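Local coordinates for protein (sliding clamp) (Enterobacteria phage RB69, PDB 1B77) that probably encircles DNA as a ring of three subunits and tethers the phage DNA polymerase to its template, so that replication is processive, at residues L23-I29 with A42-I48; I118-L123 with I189-Y194; N176-V181 with D223-F228. One frame throughout, in Å; residues are numbered along the deposited sequence.

Contact 1 closes before the other two open. Contacts 2 and 3 cross along the chain, since 189-194 falls between 176-181 and 223-228. Contact 1 belongs to the N-terminal processivity-factor region and contact 2 to the C-terminal gp45 clamp region. Strands 28-32 and 114-118 are the outermost strands, within this chain, of a six-stranded antiparallel sheet. The hairpin part of contact 1 lies at one of these edges and contact 2 at the other, their centres about 24 Å apart. Contact 3 closes a second, five-stranded sheet with the C terminus. Its centre is about 36 Å from that of contact 1 and about 23 Å from that of contact 2.

Contact 1 of 3, residues L23-I29 with A42-I48; sequences LSQGKFI and ANISDEI
Ile29, Ile44 and Ile48 meet on one side of the backbone and form the tight part of this contact. Ile29 CG2 touches two methyl groups: it is 3.8 Å from Ile44 CD1 and 3.9 Å from Ile48 CD1. Ile29 crosses both partners at about a right angle. Its CG1 branch sits between the backbone N and the carbonyl carbon (chi1 56°), which leaves CG2 beside the N and turned to these methyls. Leu23 extends the apolar patch, with CB and CD2 each 4.1 Å from Ile48 CD1. Helix 5-15 covers this side through Ile10, Leu11 and Phe14, which pack on Ile29.

Residues 28-29 and 42-44 belong to the beta hairpin of strands 28-32 and 38-44. Ile29 and Ala42 are an antiparallel hydrogen-bonded pair. Their bonds are Ile29 N to Ala42 O and Ala42 N to Ile29 O. Ile44 N then bonds to Lys27 O at 2.8 Å and is nearly straight, at 174°. Both segments turn a corner, at Lys27 and at Ser45-Asp46. The corners put Gly26 and Ile48 on a different sheet or face, where they make a second hydrogen-bonded pair. Gly26 N reaches Ile48 O at 3.0 Å.

The other side is looser and faces solvent. Phe28 and Asn43 are a non-hydrogen-bonded pair there. Asn43 ND2 lies at the edge of the Phe28 ring, 3.4 Å from Phe28 CD1, with amide and ring planes 52° apart. Lys27 runs out extended across Glu47. Their charges are opposite, but Lys27 NZ stays 5.2 Å from Glu47 OE1. Gln25 is also exposed; its NE2 is hydrogen-bonded to Asp51.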
loop_
_atom_site.group_PDB
_atom_site.type_symbol
_atom_site.label_atom_id
_atom_site.label_comp_id
_atom_site.label_asym_id
_atom_site.label_seq_id
_atom_site.Cartn_x
_atom_site.Cartn_y
_atom_site.Cartn_z
ATOM N N LEU A 23 28.001 4.963 15.199
ATOM C CA LEU A 23 28.557 3.616 15.173
ATOM C C LEU A 23 29.993 3.723 15.670
ATOM O O LEU A 23 30.726 4.622 15.256
ATOM C CB LEU A 23 28.543 3.043 13.757
ATOM C CG LEU A 23 27.182 2.833 13.098
ATOM C CD1 LEU A 23 27.390 2.414 11.648
ATOM C CD2 LEU A 23 26.389 1.786 13.861
ATOM N N SER A 24 30.377 2.814 16.564
ATOM C CA SER A 24 31.724 2.789 17.136
ATOM C C SER A 24 32.392 1.456 16.836
ATOM O O SER A 24 31.735 0.412 16.788
ATOM C CB SER A 24 31.672 2.987 18.659
ATOM O OG SER A 24 31.099 4.240 19.001
ATOM N N GLN A 25 33.703 1.492 16.638
ATOM C CA GLN A 25 34.450 0.279 16.339
ATOM C C GLN A 25 34.172 -0.813 17.376
ATOM O O GLN A 25 34.096 -0.540 18.573
ATOM C CB GLN A 25 35.942 0.607 16.269
ATOM C CG GLN A 25 36.252 1.687 15.241
ATOM C CD GLN A 25 37.734 1.940 15.075
ATOM O OE1 GLN A 25 38.518 0.998 14.945
ATOM N NE2 GLN A 25 38.128 3.213 15.058
ATOM N N GLY A 26 34.005 -2.044 16.897
ATOM C CA GLY A 26 33.718 -3.168 17.767
ATOM C C GLY A 26 32.562 -3.963 17.203
ATOM O O GLY A 26 32.122 -3.695 16.089
ATOM N N LYS A 27 32.071 -4.946 17.952
ATOM C CA LYS A 27 30.935 -5.739 17.491
ATOM C C LYS A 27 29.743 -5.393 18.339
ATOM O O LYS A 27 28.936 -6.258 18.660
ATOM C CB LYS A 27 31.218 -7.240 17.598
ATOM C CG LYS A 27 32.099 -7.748 16.469
ATOM C CD LYS A 27 32.442 -9.239 16.574
ATOM C CE LYS A 27 33.494 -9.591 15.534
ATOM N NZ LYS A 27 33.628 -11.036 15.207
ATOM N N PHE A 28 29.625 -4.110 18.671
ATOM C CA PHE A 28 28.550 -3.642 19.526
ATOM C C PHE A 28 27.873 -2.356 19.013
ATOM O O PHE A 28 28.529 -1.425 18.534
ATOM C CB PHE A 28 29.128 -3.421 20.924
ATOM C CG PHE A 28 28.146 -2.888 21.921
ATOM C CD1 PHE A 28 27.167 -3.711 22.461
ATOM C CD2 PHE A 28 28.223 -1.563 22.346
ATOM C CE1 PHE A 28 26.278 -3.226 23.413
ATOM C CE2 PHE A 28 27.339 -1.064 23.296
ATOM C CZ PHE A 28 26.363 -1.901 23.832
ATOM N N ILE A 29 26.548 -2.322 19.116
ATOM C CA ILE A 29 25.782 -1.162 18.696
ATOM C C ILE A 29 24.769 -0.775 19.768
ATOM O O ILE A 29 24.271 -1.623 20.521
ATOM C CB ILE A 29 25.031 -1.424 17.375
ATOM C CG1 ILE A 29 24.137 -2.653 17.519
ATOM C CG2 ILE A 29 26.026 -1.611 16.238
ATOM C CD1 ILE A 29 23.235 -2.897 16.340
ATOM N N ALA A 42 22.915 -4.087 21.327
ATOM C CA ALA A 42 23.032 -5.445 20.834
ATOM C C ALA A 42 24.434 -5.787 20.376
ATOM O O ALA A 42 25.167 -4.925 19.888
ATOM C CB ALA A 42 22.056 -5.653 19.679
ATOM N N ASN A 43 24.792 -7.057 20.542
ATOM C CA ASN A 43 26.079 -7.574 20.096
ATOM C C ASN A 43 25.809 -8.068 18.685
ATOM O O ASN A 43 24.802 -8.725 18.446
ATOM C CB ASN A 43 26.522 -8.747 20.971
ATOM C CG ASN A 43 26.828 -8.333 22.380
ATOM O OD1 ASN A 43 26.618 -9.104 23.320
ATOM N ND2 ASN A 43 27.343 -7.123 22.547
ATOM N N ILE A 44 26.697 -7.742 17.753
ATOM C CA ILE A 44 26.523 -8.152 16.365
ATOM C C ILE A 44 27.678 -9.027 15.892
ATOM O O ILE A 44 28.725 -9.088 16.540
ATOM C CB ILE A 44 26.396 -6.915 15.434
ATOM C CG1 ILE A 44 27.572 -5.963 15.657
ATOM C CG2 ILE A 44 25.078 -6.204 15.699
ATOM C CD1 ILE A 44 27.555 -4.718 14.772
ATOM N N SER A 45 27.492 -9.699 14.761
ATOM C CA SER A 45 28.527 -10.580 14.230
ATOM C C SER A 45 29.491 -9.863 13.291
ATOM O O SER A 45 30.500 -10.436 12.873
ATOM C CB SER A 45 27.887 -11.768 13.506
ATOM O OG SER A 45 27.040 -11.323 12.460
ATOM N N ASP A 46 29.176 -8.614 12.960
ATOM C CA ASP A 46 30.020 -7.818 12.077
ATOM C C ASP A 46 30.933 -6.924 12.899
ATOM O O ASP A 46 30.580 -6.503 14.004
ATOM C CB ASP A 46 29.160 -6.956 11.152
ATOM C CG ASP A 46 28.291 -7.785 10.231
ATOM O OD1 ASP A 46 28.854 -8.620 9.498
ATOM O OD2 ASP A 46 27.055 -7.603 10.236
ATOM N N GLU A 47 32.107 -6.622 12.359
ATOM C CA GLU A 47 33.050 -5.775 13.066
ATOM C C GLU A 47 33.059 -4.366 12.490
ATOM O O GLU A 47 33.381 -4.182 11.321
ATOM C CB GLU A 47 34.460 -6.356 12.979
ATOM C CG GLU A 47 35.487 -5.517 13.725
ATOM C CD GLU A 47 35.337 -5.613 15.226
ATOM O OE1 GLU A 47 34.222 -5.943 15.698
ATOM O OE2 GLU A 47 36.321 -5.343 15.962
ATOM N N ILE A 48 32.694 -3.376 13.300
ATOM C CA ILE A 48 32.707 -1.992 12.838
ATOM C C ILE A 48 34.164 -1.532 12.918
ATOM O O ILE A 48 34.762 -1.553 13.997
ATOM C CB ILE A 48 31.837 -1.106 13.736
ATOM C CG1 ILE A 48 30.384 -1.582 13.666
ATOM C CG2 ILE A 48 31.976 0.343 13.324
ATOM C CD1 ILE A 48 29.440 -0.835 14.584
#

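Contact 2 of 3, residues I118-L123 with I189-Y194; sequences IKAEDL and IQPGNY
Ile118 and Tyr194 form an antiparallel hydrogen-bonded pair, and their backbones are joined by Ile118 N to Tyr194 O at 3.0 Å and by the nearly straight Tyr194 N to Ile118 O. Past this pair 118-123 enters helix 120-132, while 189-193 is the loop that leads into Tyr194.

The side chain of Asn193 reaches the start of the helix. Its OD1 accepts a bond from Ala120 N at 2.9 Å. The donor stands above the plane of the amide carbonyl, 44° out of it. Asn193 CG lies beside its own backbone N (chi1 -62°), and this turns the amide toward Ala120. The bond satisfies an N-H in the first turn of the helix. A water links the backbones a little further on, donating to Ala120 O and accepting from Gly192 N.

On the buried side Leu123 points its CD2 methyl into the loop. It meets Ile189 CG2 at 3.6 Å and Tyr194 CE1 at 3.7 Å, coming obliquely to the tyrosine ring. Ile118 CG2 touches Tyr194 CB more loosely, at 4.0 Å.

The arrangement is a strand-to-helix junction with Lys119 at the N-cap position. Asn193, from the loop leading into strand 194-201, bonds the start of the helix beside strand 114-118, outermost within this chain in its six-stranded antiparallel sheet.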
loop_
_atom_site.group_PDB
_atom_site.type_symbol
_atom_site.label_atom_id
_atom_site.label_comp_id
_atom_site.label_asym_id
_atom_site.label_seq_id
_atom_site.Cartn_x
_atom_site.Cartn_y
_atom_site.Cartn_z
ATOM N N ILE A 118 7.667 -12.230 28.467
ATOM C CA ILE A 118 6.576 -12.190 27.506
ATOM C C ILE A 118 6.996 -12.969 26.258
ATOM O O ILE A 118 8.107 -12.800 25.755
ATOM C CB ILE A 118 6.234 -10.727 27.144
ATOM C CG1 ILE A 118 5.046 -10.680 26.187
ATOM C CG2 ILE A 118 7.466 -10.032 26.572
ATOM C CD1 ILE A 118 4.399 -9.309 26.096
ATOM N N LYS A 119 6.109 -13.838 25.785
ATOM C CA LYS A 119 6.382 -14.654 24.607
ATOM C C LYS A 119 6.134 -13.850 23.338
ATOM O O LYS A 119 5.405 -12.857 23.360
ATOM C CB LYS A 119 5.484 -15.896 24.608
ATOM C CG LYS A 119 5.626 -16.788 25.836
ATOM C CD LYS A 119 4.644 -17.949 25.776
ATOM C CE LYS A 119 4.823 -18.904 26.948
ATOM N NZ LYS A 119 6.204 -19.467 26.986
ATOM N N ALA A 120 6.730 -14.302 22.238
ATOM C CA ALA A 120 6.609 -13.647 20.938
ATOM C C ALA A 120 5.179 -13.331 20.479
ATOM O O ALA A 120 4.904 -12.209 20.061
ATOM C CB ALA A 120 7.320 -14.478 19.874
ATOM N N GLU A 121 4.270 -14.301 20.546
ATOM C CA GLU A 121 2.891 -14.051 20.109
ATOM C C GLU A 121 2.175 -13.079 21.044
ATOM O O GLU A 121 1.446 -12.186 20.596
ATOM C CB GLU A 121 2.097 -15.356 20.031
ATOM C CG GLU A 121 2.723 -16.425 19.150
ATOM C CD GLU A 121 1.730 -17.519 18.786
ATOM O OE1 GLU A 121 0.834 -17.809 19.622
ATOM O OE2 GLU A 121 1.850 -18.087 17.670
ATOM N N ASP A 122 2.375 -13.264 22.344
ATOM C CA ASP A 122 1.769 -12.389 23.335
ATOM C C ASP A 122 2.212 -10.944 23.072
ATOM O O ASP A 122 1.384 -10.036 23.048
ATOM C CB ASP A 122 2.176 -12.851 24.736
ATOM C CG ASP A 122 1.628 -14.232 25.067
ATOM O OD1 ASP A 122 0.747 -14.716 24.322
ATOM O OD2 ASP A 122 2.063 -14.832 26.075
ATOM N N LEU A 123 3.510 -10.736 22.863
ATOM C CA LEU A 123 4.023 -9.397 22.575
ATOM C C LEU A 123 3.370 -8.887 21.296
ATOM O O LEU A 123 2.881 -7.758 21.232
ATOM C CB LEU A 123 5.541 -9.419 22.382
ATOM C CG LEU A 123 6.151 -8.091 21.899
ATOM C CD1 LEU A 123 5.903 -7.001 22.938
ATOM C CD2 LEU A 123 7.641 -8.262 21.656
ATOM N N ILE A 189 9.927 -2.425 20.551
ATOM C CA ILE A 189 10.542 -3.744 20.658
ATOM C C ILE A 189 10.257 -4.615 19.437
ATOM O O ILE A 189 9.099 -4.851 19.104
ATOM C CB ILE A 189 10.004 -4.480 21.905
ATOM C CG1 ILE A 189 10.501 -3.791 23.172
ATOM C CG2 ILE A 189 10.434 -5.928 21.892
ATOM C CD1 ILE A 189 9.860 -2.464 23.431
ATOM N N GLN A 190 11.301 -5.111 18.781
ATOM C CA GLN A 190 11.097 -5.968 17.613
ATOM C C GLN A 190 10.513 -7.318 18.058
ATOM O O GLN A 190 10.668 -7.709 19.205
ATOM C CB GLN A 190 12.422 -6.184 16.861
ATOM C CG GLN A 190 13.480 -6.976 17.627
ATOM C CD GLN A 190 14.695 -7.310 16.768
ATOM O OE1 GLN A 190 15.514 -8.144 17.138
ATOM N NE2 GLN A 190 14.818 -6.653 15.629
ATOM N N PRO A 191 9.827 -8.041 17.161
ATOM C CA PRO A 191 9.250 -9.335 17.551
ATOM C C PRO A 191 10.224 -10.353 18.154
ATOM O O PRO A 191 11.363 -10.469 17.724
ATOM C CB PRO A 191 8.610 -9.834 16.257
ATOM C CG PRO A 191 9.397 -9.140 15.190
ATOM C CD PRO A 191 9.535 -7.753 15.749
ATOM N N GLY A 192 9.756 -11.078 19.168
ATOM C CA GLY A 192 10.585 -12.077 19.829
ATOM C C GLY A 192 10.151 -12.378 21.257
ATOM O O GLY A 192 9.168 -11.813 21.748
ATOM N N ASN A 193 10.882 -13.281 21.915
ATOM C CA ASN A 193 10.613 -13.669 23.298
ATOM C C ASN A 193 11.517 -12.826 24.194
ATOM O O ASN A 193 12.717 -12.690 23.930
ATOM C CB ASN A 193 10.936 -15.148 23.513
ATOM C CG ASN A 193 10.088 -16.066 22.656
ATOM O OD1 ASN A 193 8.870 -16.131 22.810
ATOM N ND2 ASN A 193 10.732 -16.784 21.749
ATOM N N TYR A 194 10.956 -12.262 25.255
ATOM C CA TYR A 194 11.750 -11.425 26.128
ATOM C C TYR A 194 11.659 -11.716 27.614
ATOM O O TYR A 194 10.604 -12.067 28.132
ATOM C CB TYR A 194 11.381 -9.951 25.926
ATOM C CG TYR A 194 11.673 -9.420 24.548
ATOM C CD1 TYR A 194 10.829 -9.702 23.471
ATOM C CD2 TYR A 194 12.820 -8.667 24.313
ATOM C CE1 TYR A 194 11.132 -9.239 22.190
ATOM C CE2 TYR A 194 13.130 -8.205 23.040
ATOM C CZ TYR A 194 12.287 -8.494 21.987
ATOM O OH TYR A 194 12.611 -8.030 20.731
HETATM O O HOH W 1 6.885 -10.765 18.963
#

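Contact 3 of 3, residues N176-V181 with D223-F228; sequences NNFNFV and DSTHDF
With CG beside the backbone N in both residues (chi1 -67° and -44°), the Asn176 amide is laid over the Phe228 ring. The two are stacked, their planes 23° apart. Asn176 CB makes a CH-pi contact over one face of the Phe228 ring, 3.8 Å from its centroid. Phe178 CD2 meets the edge of the same ring, 3.5 Å from Phe228 CE1; the two rings meet obliquely. Phe180 CZ adds a contact to Phe228 CE1 at 4.1 Å. Val114, from strand 114-118, packs on both Phe178 and Phe228.

Asn177 and Asp227 make the polar end. Asn177 ND2 bonds to Asp227 OD2 at 2.9 Å. The carboxylate oxygen lies in the amide plane, but is itself met from above the carboxylate plane. Asn177 OD1 is held by Asn142, so both ends of the amide are bonded and its rotation is fixed.

The backbones pair through Asn179 N to Thr225 O at 2.8 Å and the longer Thr225 N to Asn179 O at 3.2 Å. At the other end the Ser224 hydroxyl takes the place of a backbone acceptor: Ser224 OG receives Val181 N at 3.0 Å, and also bonds Glu221 O.

This is an antiparallel edge pairing, in which the C-terminal strand 225-226 closes the border, within this chain, of the five-stranded sheet of the clamp subunit.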
loop_
_atom_site.group_PDB
_atom_site.type_symbol
_atom_site.label_atom_id
_atom_site.label_comp_id
_atom_site.label_asym_id
_atom_site.label_seq_id
_atom_site.Cartn_x
_atom_site.Cartn_y
_atom_site.Cartn_z
ATOM N N ASN A 176 6.193 -8.246 47.582
ATOM C CA ASN A 176 5.935 -6.867 47.165
ATOM C C ASN A 176 4.724 -6.645 46.260
ATOM O O ASN A 176 4.147 -7.599 45.722
ATOM C CB ASN A 176 7.176 -6.311 46.476
ATOM C CG ASN A 176 8.335 -6.140 47.423
ATOM O OD1 ASN A 176 8.390 -5.158 48.167
ATOM N ND2 ASN A 176 9.255 -7.095 47.425
ATOM N N ASN A 177 4.343 -5.373 46.112
ATOM C CA ASN A 177 3.219 -4.931 45.267
ATOM C C ASN A 177 3.762 -3.860 44.317
ATOM O O ASN A 177 4.712 -3.156 44.657
ATOM C CB ASN A 177 2.103 -4.329 46.130
ATOM C CG ASN A 177 1.563 -5.319 47.136
ATOM O OD1 ASN A 177 0.843 -6.255 46.782
ATOM N ND2 ASN A 177 1.920 -5.124 48.404
ATOM N N PHE A 178 3.166 -3.727 43.138
ATOM C CA PHE A 178 3.657 -2.747 42.178
ATOM C C PHE A 178 2.724 -2.559 40.993
ATOM O O PHE A 178 1.958 -3.451 40.635
ATOM C CB PHE A 178 5.043 -3.176 41.678
ATOM C CG PHE A 178 5.093 -4.601 41.189
ATOM C CD1 PHE A 178 4.596 -4.938 39.932
ATOM C CD2 PHE A 178 5.584 -5.616 42.008
ATOM C CE1 PHE A 178 4.585 -6.265 39.498
ATOM C CE2 PHE A 178 5.576 -6.943 41.584
ATOM C CZ PHE A 178 5.075 -7.268 40.328
ATOM N N ASN A 179 2.798 -1.374 40.399
ATOM C CA ASN A 179 2.004 -1.018 39.230
ATOM C C ASN A 179 2.895 -0.124 38.370
ATOM O O ASN A 179 2.814 1.111 38.438
ATOM C CB ASN A 179 0.735 -0.270 39.643
ATOM C CG ASN A 179 -0.223 -0.061 38.484
ATOM O OD1 ASN A 179 -0.159 0.945 37.778
ATOM N ND2 ASN A 179 -1.105 -1.029 38.269
ATOM N N PHE A 180 3.768 -0.761 37.590
ATOM C CA PHE A 180 4.697 -0.039 36.727
ATOM C C PHE A 180 4.004 0.394 35.444
ATOM O O PHE A 180 3.478 -0.435 34.702
ATOM C CB PHE A 180 5.919 -0.907 36.396
ATOM C CG PHE A 180 6.713 -1.331 37.603
ATOM C CD1 PHE A 180 7.539 -0.428 38.269
ATOM C CD2 PHE A 180 6.644 -2.641 38.070
ATOM C CE1 PHE A 180 8.288 -0.830 39.386
ATOM C CE2 PHE A 180 7.389 -3.046 39.182
ATOM C CZ PHE A 180 8.210 -2.139 39.837
ATOM N N VAL A 181 4.021 1.698 35.190
ATOM C CA VAL A 181 3.376 2.277 34.017
ATOM C C VAL A 181 4.342 2.586 32.875
ATOM O O VAL A 181 5.374 3.235 33.074
ATOM C CB VAL A 181 2.641 3.573 34.401
ATOM C CG1 VAL A 181 1.902 4.138 33.194
ATOM C CG2 VAL A 181 1.694 3.297 35.544
ATOM N N ASP A 223 3.569 8.106 37.353
ATOM C CA ASP A 223 2.426 7.561 38.072
ATOM C C ASP A 223 2.621 6.098 38.454
ATOM O O ASP A 223 1.694 5.433 38.922
ATOM C CB ASP A 223 1.142 7.742 37.257
ATOM C CG ASP A 223 1.323 7.403 35.792
ATOM O OD1 ASP A 223 2.263 7.943 35.158
ATOM O OD2 ASP A 223 0.516 6.606 35.271
ATOM N N SER A 224 3.835 5.595 38.255
ATOM C CA SER A 224 4.146 4.222 38.626
ATOM C C SER A 224 4.222 4.204 40.150
ATOM O O SER A 224 4.496 5.230 40.776
ATOM C CB SER A 224 5.508 3.799 38.057
ATOM O OG SER A 224 5.542 3.862 36.644
ATOM N N THR A 225 3.973 3.043 40.745
ATOM C CA THR A 225 4.044 2.887 42.194
ATOM C C THR A 225 4.545 1.483 42.509
ATOM O O THR A 225 4.206 0.533 41.807
ATOM C CB THR A 225 2.661 3.075 42.868
ATOM O OG1 THR A 225 1.714 2.175 42.277
ATOM C CG2 THR A 225 2.172 4.508 42.706
ATOM N N HIS A 226 5.360 1.360 43.554
ATOM C CA HIS A 226 5.891 0.063 43.963
ATOM C C HIS A 226 6.198 0.029 45.459
ATOM O O HIS A 226 6.288 1.072 46.107
ATOM C CB HIS A 226 7.166 -0.262 43.189
ATOM C CG HIS A 226 8.307 0.650 43.500
ATOM N ND1 HIS A 226 8.410 1.922 42.972
ATOM C CD2 HIS A 226 9.383 0.489 44.301
ATOM C CE1 HIS A 226 9.505 2.499 43.435
ATOM N NE2 HIS A 226 10.113 1.654 44.242
ATOM N N ASP A 227 6.374 -1.182 45.985
ATOM C CA ASP A 227 6.670 -1.405 47.400
ATOM C C ASP A 227 8.166 -1.493 47.674
ATOM O O ASP A 227 8.608 -1.217 48.787
ATOM C CB ASP A 227 6.028 -2.712 47.876
ATOM C CG ASP A 227 4.519 -2.633 47.956
ATOM O OD1 ASP A 227 3.891 -2.055 47.042
ATOM O OD2 ASP A 227 3.952 -3.167 48.934
ATOM N N PHE A 228 8.941 -1.892 46.669
ATOM C CA PHE A 228 10.387 -2.051 46.827
ATOM C C PHE A 228 11.076 -0.797 47.343
ATOM O O PHE A 228 10.393 0.240 47.494
ATOM C CB PHE A 228 11.033 -2.465 45.502
ATOM C CG PHE A 228 10.273 -3.527 44.762
ATOM C CD1 PHE A 228 9.146 -3.200 44.018
ATOM C CD2 PHE A 228 10.662 -4.859 44.837
ATOM C CE1 PHE A 228 8.416 -4.181 43.365
ATOM C CE2 PHE A 228 9.938 -5.844 44.189
ATOM C CZ PHE A 228 8.812 -5.505 43.452
ATOM O OXT PHE A 228 12.302 -0.873 47.584
HETATM O O HOH W 2 -0.022 3.660 39.460
#